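PDB 4EGV: acetyl-CoA acetyltransferase from Mycobacterium smegmatis, which probably has acyltransferase activity, as a monomeric thiolase-like protein built on the thiolase fold. Local coordinates for residues Pro20-Val25 with Leu275-Val280; Ile68-Gly73 with Gly132-Val137; Pro118-Thr123 with Lys414-Ile419. One frame throughout, in Å; residues are numbered along the deposited sequence.

Interaction 1. Residues Pro20-Val25 with Leu275-Val280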
loop_
_atom_site.group_PDB
_atom_site.type_symbol
_atom_site.label_atom_id
_atom_site.label_comp_id
_atom_site.label_asym_id
_atom_site.label_seq_id
_atom_site.Cartn_x
_atom_site.Cartn_y
_atom_site.Cartn_z
ATOM N N PRO A 20 -4.849 23.888 -3.245
ATOM C CA PRO A 20 -3.607 23.302 -2.775
ATOM C C PRO A 20 -2.724 22.748 -3.887
ATOM O O PRO A 20 -3.185 22.067 -4.812
ATOM C CB PRO A 20 -4.084 22.184 -1.876
ATOM C CG PRO A 20 -5.340 21.749 -2.465
ATOM C CD PRO A 20 -5.982 22.960 -3.043
ATOM N N VAL A 21 -1.448 23.075 -3.800
ATOM C CA VAL A 21 -0.454 22.518 -4.686
ATOM C C VAL A 21 0.698 21.883 -3.896
ATOM O O VAL A 21 1.125 22.403 -2.850
ATOM C CB VAL A 21 0.057 23.577 -5.714
ATOM C CG1 VAL A 21 -0.933 23.736 -6.821
ATOM C CG2 VAL A 21 0.350 24.916 -5.056
ATOM N N ILE A 22 1.187 20.750 -4.390
ATOM C CA ILE A 22 2.484 20.251 -3.929
ATOM C C ILE A 22 3.639 21.036 -4.569
ATOM O O ILE A 22 3.727 21.089 -5.813
ATOM C CB ILE A 22 2.645 18.748 -4.122
ATOM C CG1 ILE A 22 1.625 18.036 -3.260
ATOM C CG2 ILE A 22 4.061 18.303 -3.760
ATOM C CD1 ILE A 22 1.714 16.549 -3.335
ATOM N N VAL A 23 4.458 21.678 -3.712
ATOM C CA VAL A 23 5.545 22.548 -4.186
ATOM C C VAL A 23 6.961 22.016 -4.039
ATOM O O VAL A 23 7.826 22.384 -4.832
ATOM C CB VAL A 23 5.468 23.993 -3.707
ATOM C CG1 VAL A 23 4.166 24.573 -4.132
ATOM C CG2 VAL A 23 5.682 24.094 -2.220
ATOM N N GLY A 24 7.179 21.133 -3.061
ATOM C CA GLY A 24 8.489 20.583 -2.822
ATOM C C GLY A 24 8.403 19.148 -2.396
ATOM O O GLY A 24 7.571 18.795 -1.570
ATOM N N VAL A 25 9.263 18.313 -2.963
ATOM C CA VAL A 25 9.308 16.898 -2.587
ATOM C C VAL A 25 10.745 16.524 -2.194
ATOM O O VAL A 25 11.726 17.078 -2.710
ATOM C CB VAL A 25 8.705 15.951 -3.707
ATOM C CG1 VAL A 25 7.253 16.229 -3.914
ATOM C CG2 VAL A 25 9.427 16.042 -5.006
ATOM N N LEU A 275 6.871 15.799 1.853
ATOM C CA LEU A 275 6.110 16.588 0.887
ATOM C C LEU A 275 5.740 17.973 1.403
ATOM O O LEU A 275 5.212 18.128 2.468
ATOM C CB LEU A 275 4.825 15.851 0.440
ATOM C CG LEU A 275 4.910 14.358 0.078
ATOM C CD1 LEU A 275 3.550 13.687 0.098
ATOM C CD2 LEU A 275 5.618 14.149 -1.247
ATOM N N LEU A 276 6.005 18.981 0.613
ATOM C CA LEU A 276 5.635 20.316 0.961
ATOM C C LEU A 276 4.465 20.789 0.119
ATOM O O LEU A 276 4.521 20.778 -1.075
ATOM C CB LEU A 276 6.844 21.217 0.790
ATOM C CG LEU A 276 6.826 22.697 1.192
ATOM C CD1 LEU A 276 6.457 22.984 2.692
ATOM C CD2 LEU A 276 8.163 23.275 0.772
HETATM N N MSE A 277 3.407 21.219 0.780
HETATM C CA MSE A 277 2.142 21.529 0.157
HETATM C C MSE A 277 1.635 22.859 0.653
HETATM O O MSE A 277 1.865 23.233 1.794
HETATM C CB MSE A 277 1.165 20.466 0.553
HETATM C CG MSE A 277 -0.098 20.401 -0.291
HETATM SE SE MSE A 277 -1.315 18.938 0.323
HETATM C CE MSE A 277 0.052 17.667 0.875
HETATM N N MSE A 278 0.917 23.563 -0.204
HETATM C CA MSE A 278 0.552 24.958 0.037
HETATM C C MSE A 278 -0.695 25.343 -0.742
HETATM O O MSE A 278 -1.047 24.700 -1.710
HETATM C CB MSE A 278 1.662 25.869 -0.489
HETATM C CG MSE A 278 2.654 26.393 0.464
HETATM SE SE MSE A 278 4.104 27.335 -0.510
HETATM C CE MSE A 278 3.406 27.024 -2.263
ATOM N N SER A 279 -1.316 26.445 -0.339
ATOM C CA SER A 279 -2.280 27.136 -1.156
ATOM C C SER A 279 -1.519 27.856 -2.233
ATOM O O SER A 279 -0.424 28.312 -2.027
ATOM C CB SER A 279 -3.109 28.108 -0.323
ATOM O OG SER A 279 -2.317 29.076 0.304
ATOM N N VAL A 280 -2.109 27.938 -3.402
ATOM C CA VAL A 280 -1.584 28.712 -4.513
ATOM C C VAL A 280 -1.248 30.184 -4.122
ATOM O O VAL A 280 -0.281 30.766 -4.602
ATOM C CB VAL A 280 -2.565 28.509 -5.721
ATOM C CG1 VAL A 280 -2.815 29.735 -6.563
ATOM C CG2 VAL A 280 -2.162 27.295 -6.525
#
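The carbonyl oxygen of Leu-276 is gripped twice: Val-23 N donates a firm bond to Leu-276 O at 2.8 Å, and Gly-24 N adds a weak one to the same oxygen. Two successive residues opposite one make this a classic beta bulge between antiparallel strands, Val-23 taking the helix-like turn it requires (psi -27°). Beyond the bulge pairing continues, shifted by one residue, with Leu-276 N to Gly-24 O at 2.7 Å, while Val-21 and Met-278 form a two-way hydrogen-bonded pair, Val-21 N to Met-278 O at 2.7 Å and 165°. Apolar side chains fill both faces. On one, Ile-22 and Met-277, a selenomethionine like Met-278, cross obliquely, Ile-22 CG1 to Met-277 CG at 4.2 Å, and Val-25 CG1 meets Leu-275 CD2 at 3.8 Å; helices 117-130 and 383-397 cover this face. Leu-276, Val-21 and Met-278 point to the other; the bulge brings Val-23 CG2 to 3.9 Å from Leu-276 CG, and Val-280, starting the helix, meets Val-21. Ser-279 is the N-cap of helix 280-286, its side chain capping a backbone N, with OG also bonded to Ser-282 OG. Polar backbone atoms are thus paired between largely apolar surfaces, as befits central strands.

Interaction 2. Residues Ile68-Gly73 with Gly132-Val137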
loop_
_atom_site.group_PDB
_atom_site.type_symbol
_atom_site.label_atom_id
_atom_site.label_comp_id
_atom_site.label_asym_id
_atom_site.label_seq_id
_atom_site.Cartn_x
_atom_site.Cartn_y
_atom_site.Cartn_z
ATOM N N ILE A 68 5.498 27.500 7.668
ATOM C CA ILE A 68 4.821 26.227 7.942
ATOM C C ILE A 68 3.942 26.275 9.219
ATOM O O ILE A 68 4.436 26.519 10.317
ATOM C CB ILE A 68 5.814 25.012 8.025
ATOM C CG1 ILE A 68 6.505 24.779 6.696
ATOM C CG2 ILE A 68 5.092 23.739 8.441
ATOM C CD1 ILE A 68 7.749 23.932 6.785
ATOM N N ASP A 69 2.652 26.015 9.047
ATOM C CA ASP A 69 1.725 26.025 10.139
ATOM C C ASP A 69 1.353 24.621 10.675
ATOM O O ASP A 69 0.906 24.488 11.828
ATOM C CB ASP A 69 0.491 26.913 9.835
ATOM C CG ASP A 69 -0.285 26.511 8.524
ATOM O OD1 ASP A 69 -0.888 25.408 8.412
ATOM O OD2 ASP A 69 -0.331 27.351 7.595
ATOM N N THR A 70 1.547 23.580 9.855
ATOM C CA THR A 70 1.312 22.212 10.303
ATOM C C THR A 70 2.368 21.270 9.800
ATOM O O THR A 70 2.742 21.340 8.643
ATOM C CB THR A 70 -0.035 21.678 9.838
ATOM O OG1 THR A 70 -1.018 22.664 10.104
ATOM C CG2 THR A 70 -0.388 20.403 10.592
ATOM N N VAL A 71 2.836 20.410 10.702
ATOM C CA VAL A 71 3.640 19.259 10.354
ATOM C C VAL A 71 2.911 17.973 10.700
ATOM O O VAL A 71 2.216 17.861 11.707
ATOM C CB VAL A 71 5.053 19.252 10.964
ATOM C CG1 VAL A 71 5.806 20.438 10.493
ATOM C CG2 VAL A 71 5.019 19.222 12.453
ATOM N N ALA A 72 3.057 16.997 9.833
ATOM C CA ALA A 72 2.438 15.760 10.049
ATOM C C ALA A 72 3.491 14.718 9.719
ATOM O O ALA A 72 4.197 14.816 8.717
ATOM C CB ALA A 72 1.196 15.641 9.168
ATOM N N GLY A 73 3.633 13.742 10.596
ATOM C CA GLY A 73 4.520 12.619 10.368
ATOM C C GLY A 73 3.815 11.280 10.338
ATOM O O GLY A 73 2.810 11.037 11.028
ATOM N N GLY A 132 -10.976 26.959 4.880
ATOM C CA GLY A 132 -10.327 27.920 5.752
ATOM C C GLY A 132 -9.734 27.228 6.961
ATOM O O GLY A 132 -10.253 27.345 8.071
ATOM N N GLU A 133 -8.645 26.496 6.746
ATOM C CA GLU A 133 -8.040 25.712 7.814
ATOM C C GLU A 133 -6.523 25.856 7.903
ATOM O O GLU A 133 -5.994 26.254 8.941
ATOM C CB GLU A 133 -8.414 24.234 7.667
ATOM N N ASN A 134 -5.821 25.519 6.825
ATOM C CA ASN A 134 -4.392 25.475 6.872
ATOM C C ASN A 134 -3.851 26.162 5.634
ATOM O O ASN A 134 -4.597 26.375 4.712
ATOM C CB ASN A 134 -3.945 24.023 6.983
ATOM C CG ASN A 134 -4.190 23.441 8.335
ATOM O OD1 ASN A 134 -3.416 23.608 9.208
ATOM N ND2 ASN A 134 -5.281 22.757 8.498
ATOM N N ASP A 135 -2.573 26.519 5.625
ATOM C CA ASP A 135 -1.960 27.269 4.529
ATOM C C ASP A 135 -0.665 26.672 3.990
ATOM O O ASP A 135 -0.450 26.574 2.847
ATOM C CB ASP A 135 -1.687 28.707 4.955
ATOM C CG ASP A 135 -2.926 29.547 5.065
ATOM O OD1 ASP A 135 -3.672 29.648 4.120
ATOM O OD2 ASP A 135 -3.143 30.120 6.100
ATOM N N VAL A 136 0.219 26.313 4.856
ATOM C CA VAL A 136 1.447 25.591 4.519
ATOM C C VAL A 136 1.661 24.365 5.408
ATOM O O VAL A 136 1.753 24.463 6.628
ATOM C CB VAL A 136 2.697 26.482 4.568
ATOM C CG1 VAL A 136 3.914 25.746 4.018
ATOM C CG2 VAL A 136 2.460 27.760 3.828
ATOM N N VAL A 137 1.747 23.211 4.773
ATOM C CA VAL A 137 1.834 21.974 5.485
ATOM C C VAL A 137 3.053 21.194 5.023
ATOM O O VAL A 137 3.367 21.161 3.863
ATOM C CB VAL A 137 0.545 21.135 5.257
ATOM C CG1 VAL A 137 0.624 19.733 5.932
ATOM C CG2 VAL A 137 -0.686 21.902 5.718
#
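A chi1 of 56° puts CG of Asp-69 in the crowded position between its own backbone N and carbonyl carbon, swinging the carboxylate across to the backbone of Asp-135 and Val-136. The setting is the start of two parallel neighbours, strands 70-73 and 136-143, in the mixed sheet of the thiolase fold; helix 117-130 leads into the second of them. Val-136 N gives the firmest bond, to Asp-69 OD2 at 3.0 Å and nearly straight (169°), approaching from above the carboxylate plane. Asp-135 N adds weak bonds to both carboxylate oxygens, 3.1 Å to Asp-69 OD2. Aspartate fits this place because a short acidic side chain can accept from consecutive N-H groups where the chain enters the strand. These donors would favour its charged form, although Asp-69 OD2 also lies 4.2 Å from Asp-135 OD2, a like charge that may oppose it. In return, Asp-69 N donates to Val-136 O at 3.0 Å, and Thr-70 N reaches the same oxygen weakly. Next to this polar end, Ile-68 and Val-136 cross at about a right angle, CG1 to CG1 at 3.8 Å, both buried and beta-branched, Ile-68 just before its strand and Val-136 opening its own. Where the parallel pairing of Thr-70 with Val-137 begins, Val-137 CA sends its hydrogen toward Thr-70 O at 3.3 Å.

Interaction 3. Residues Pro118-Thr123 with Lys414-Ile419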
loop_
_atom_site.group_PDB
_atom_site.type_symbol
_atom_site.label_atom_id
_atom_site.label_comp_id
_atom_site.label_asym_id
_atom_site.label_seq_id
_atom_site.Cartn_x
_atom_site.Cartn_y
_atom_site.Cartn_z
ATOM N N PRO A 118 0.506 7.986 3.823
ATOM C CA PRO A 118 1.074 9.145 3.108
ATOM C C PRO A 118 0.050 9.794 2.180
ATOM O O PRO A 118 -0.049 11.021 2.108
ATOM C CB PRO A 118 2.179 8.517 2.269
ATOM C CG PRO A 118 2.449 7.266 2.899
ATOM C CD PRO A 118 1.240 6.760 3.501
ATOM N N GLN A 119 -0.710 8.960 1.483
ATOM C CA GLN A 119 -1.660 9.462 0.513
ATOM C C GLN A 119 -2.963 9.941 1.168
ATOM O O GLN A 119 -3.514 10.953 0.754
ATOM C CB GLN A 119 -1.857 8.466 -0.650
ATOM C CG GLN A 119 -2.800 8.888 -1.662
ATOM C CD GLN A 119 -2.338 10.041 -2.395
ATOM O OE1 GLN A 119 -2.851 11.125 -2.216
ATOM N NE2 GLN A 119 -1.365 9.850 -3.246
ATOM N N HIS A 120 -3.411 9.244 2.213
ATOM C CA HIS A 120 -4.503 9.731 3.068
ATOM C C HIS A 120 -4.210 11.150 3.627
ATOM O O HIS A 120 -5.071 12.035 3.629
ATOM C CB HIS A 120 -4.801 8.715 4.183
ATOM C CG HIS A 120 -6.127 8.900 4.868
ATOM N ND1 HIS A 120 -6.336 9.817 5.888
ATOM C CD2 HIS A 120 -7.296 8.230 4.727
ATOM C CE1 HIS A 120 -7.586 9.725 6.315
ATOM N NE2 HIS A 120 -8.193 8.777 5.621
ATOM N N LEU A 121 -2.975 11.347 4.059
ATOM C CA LEU A 121 -2.508 12.583 4.631
ATOM C C LEU A 121 -2.459 13.723 3.643
ATOM O O LEU A 121 -2.910 14.838 3.952
ATOM C CB LEU A 121 -1.099 12.352 5.171
ATOM C CG LEU A 121 -0.710 12.687 6.610
ATOM C CD1 LEU A 121 -1.876 12.734 7.584
ATOM C CD2 LEU A 121 0.305 11.628 7.000
ATOM N N ALA A 122 -1.887 13.450 2.464
ATOM C CA ALA A 122 -1.883 14.432 1.400
ATOM C C ALA A 122 -3.305 14.822 0.993
ATOM O O ALA A 122 -3.581 15.968 0.814
ATOM C CB ALA A 122 -1.097 13.944 0.218
ATOM N N THR A 123 -4.216 13.867 0.868
ATOM C CA THR A 123 -5.602 14.186 0.599
ATOM C C THR A 123 -6.280 15.016 1.721
ATOM O O THR A 123 -6.941 16.014 1.445
ATOM C CB THR A 123 -6.401 12.920 0.279
ATOM O OG1 THR A 123 -5.784 12.231 -0.814
ATOM C CG2 THR A 123 -7.883 13.231 -0.019
ATOM N N LYS A 414 -7.216 -0.994 3.572
ATOM C CA LYS A 414 -7.299 0.424 3.314
ATOM C C LYS A 414 -6.596 0.776 2.004
ATOM O O LYS A 414 -5.515 0.274 1.703
ATOM C CB LYS A 414 -6.667 1.203 4.467
ATOM C CG LYS A 414 -7.603 1.573 5.562
ATOM C CD LYS A 414 -6.802 1.991 6.763
ATOM C CE LYS A 414 -7.685 2.372 7.959
ATOM N NZ LYS A 414 -6.973 3.328 8.888
ATOM N N TYR A 415 -7.237 1.652 1.235
ATOM C CA TYR A 415 -6.682 2.140 -0.004
ATOM C C TYR A 415 -6.972 3.623 -0.256
ATOM O O TYR A 415 -8.080 4.103 -0.107
ATOM C CB TYR A 415 -7.173 1.285 -1.138
ATOM C CG TYR A 415 -6.162 1.128 -2.203
ATOM C CD1 TYR A 415 -5.174 0.151 -2.093
ATOM C CD2 TYR A 415 -6.210 1.927 -3.354
ATOM C CE1 TYR A 415 -4.221 -0.052 -3.109
ATOM C CE2 TYR A 415 -5.273 1.746 -4.380
ATOM C CZ TYR A 415 -4.269 0.744 -4.250
ATOM O OH TYR A 415 -3.340 0.565 -5.250
ATOM N N SER A 416 -5.928 4.349 -0.624
ATOM C CA SER A 416 -5.959 5.787 -0.816
ATOM C C SER A 416 -5.288 6.084 -2.101
ATOM O O SER A 416 -4.217 5.600 -2.393
ATOM C CB SER A 416 -5.248 6.523 0.310
ATOM O OG SER A 416 -6.051 6.581 1.449
ATOM N N VAL A 417 -5.959 6.885 -2.888
ATOM C CA VAL A 417 -5.509 7.175 -4.229
ATOM C C VAL A 417 -5.351 8.672 -4.385
ATOM O O VAL A 417 -6.127 9.426 -3.887
ATOM C CB VAL A 417 -6.468 6.563 -5.334
ATOM C CG1 VAL A 417 -5.894 6.789 -6.707
ATOM C CG2 VAL A 417 -6.709 5.096 -5.097
ATOM N N GLY A 418 -4.282 9.073 -5.039
ATOM C CA GLY A 418 -4.098 10.423 -5.489
ATOM C C GLY A 418 -3.714 10.462 -6.962
ATOM O O GLY A 418 -2.973 9.623 -7.462
ATOM N N ILE A 419 -4.250 11.441 -7.677
ATOM C CA ILE A 419 -3.899 11.674 -9.053
ATOM C C ILE A 419 -3.350 13.070 -9.110
ATOM O O ILE A 419 -3.956 13.979 -8.621
ATOM C CB ILE A 419 -5.099 11.499 -10.015
ATOM C CG1 ILE A 419 -5.681 10.081 -9.874
ATOM C CG2 ILE A 419 -4.665 11.807 -11.432
ATOM C CD1 ILE A 419 -6.800 9.726 -10.797
#
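Gln-119 reaches the strand first, its CG anti to the backbone N (chi1 180°) and the chain then bent at chi2 (66°). Its CG passes Ser-416 O at 3.7 Å, and the amide is laid against the backbone of Gly-418, with Gln-119 CD 3.4 Å from Gly-418 N. Glycine suits that position: with no side chain, it lets the glutamine amide lie directly on the backbone. No hydrogen bond crosses here; NE2 of Gln-119 is held instead by Tyr-420 OH. Next, His-120 offers its CB to Ser-416 OG at 3.7 Å, and that hydroxyl lies at the edge of the imidazole, near its plane. Small Ser-416 lets helix and strand come close, while its OG bonds to Asp-301 on the adjoining strand 294-303. One turn on, Thr-123 folds its hydroxyl back on its own helix: OG1 donates to Gln-119 O at 3.0 Å, an oxygen that also accepts from Thr-123 N, so this buried hydroxyl is satisfied. The axes of helix segment 118-123 and strand segment 414-419 approach to 7.3 Å, at 54°. With helix 317-330 on the strand's other face, at Val-417, this contact is characteristic of the alpha-beta-alpha-beta-alpha layering of the thiolase fold.

Overall arrangement
All three contacts reach the same mixed sheet. Interaction 1 holds two central strands and interaction 2 two strands nearer one edge; they adjoin because strand 271-279 lies between 20-29 and 136-143, and Met-277 O to Val-137 N, a probable hydrogen bond, joins them. Interaction 3 lies nearest the centre of the chain and brings in helix 117-130, which also packs on interaction 1, Met-277 SE resting near Ala-122 O. Interactions 1 and 3 are buried, interaction 2 only partly. Chemistry follows place: backbone bonds between apolar faces in interaction 1, a carboxylate gripping N-H groups at the more open strand ends in interaction 2, and van der Waals packing of helix on strand in interaction 3.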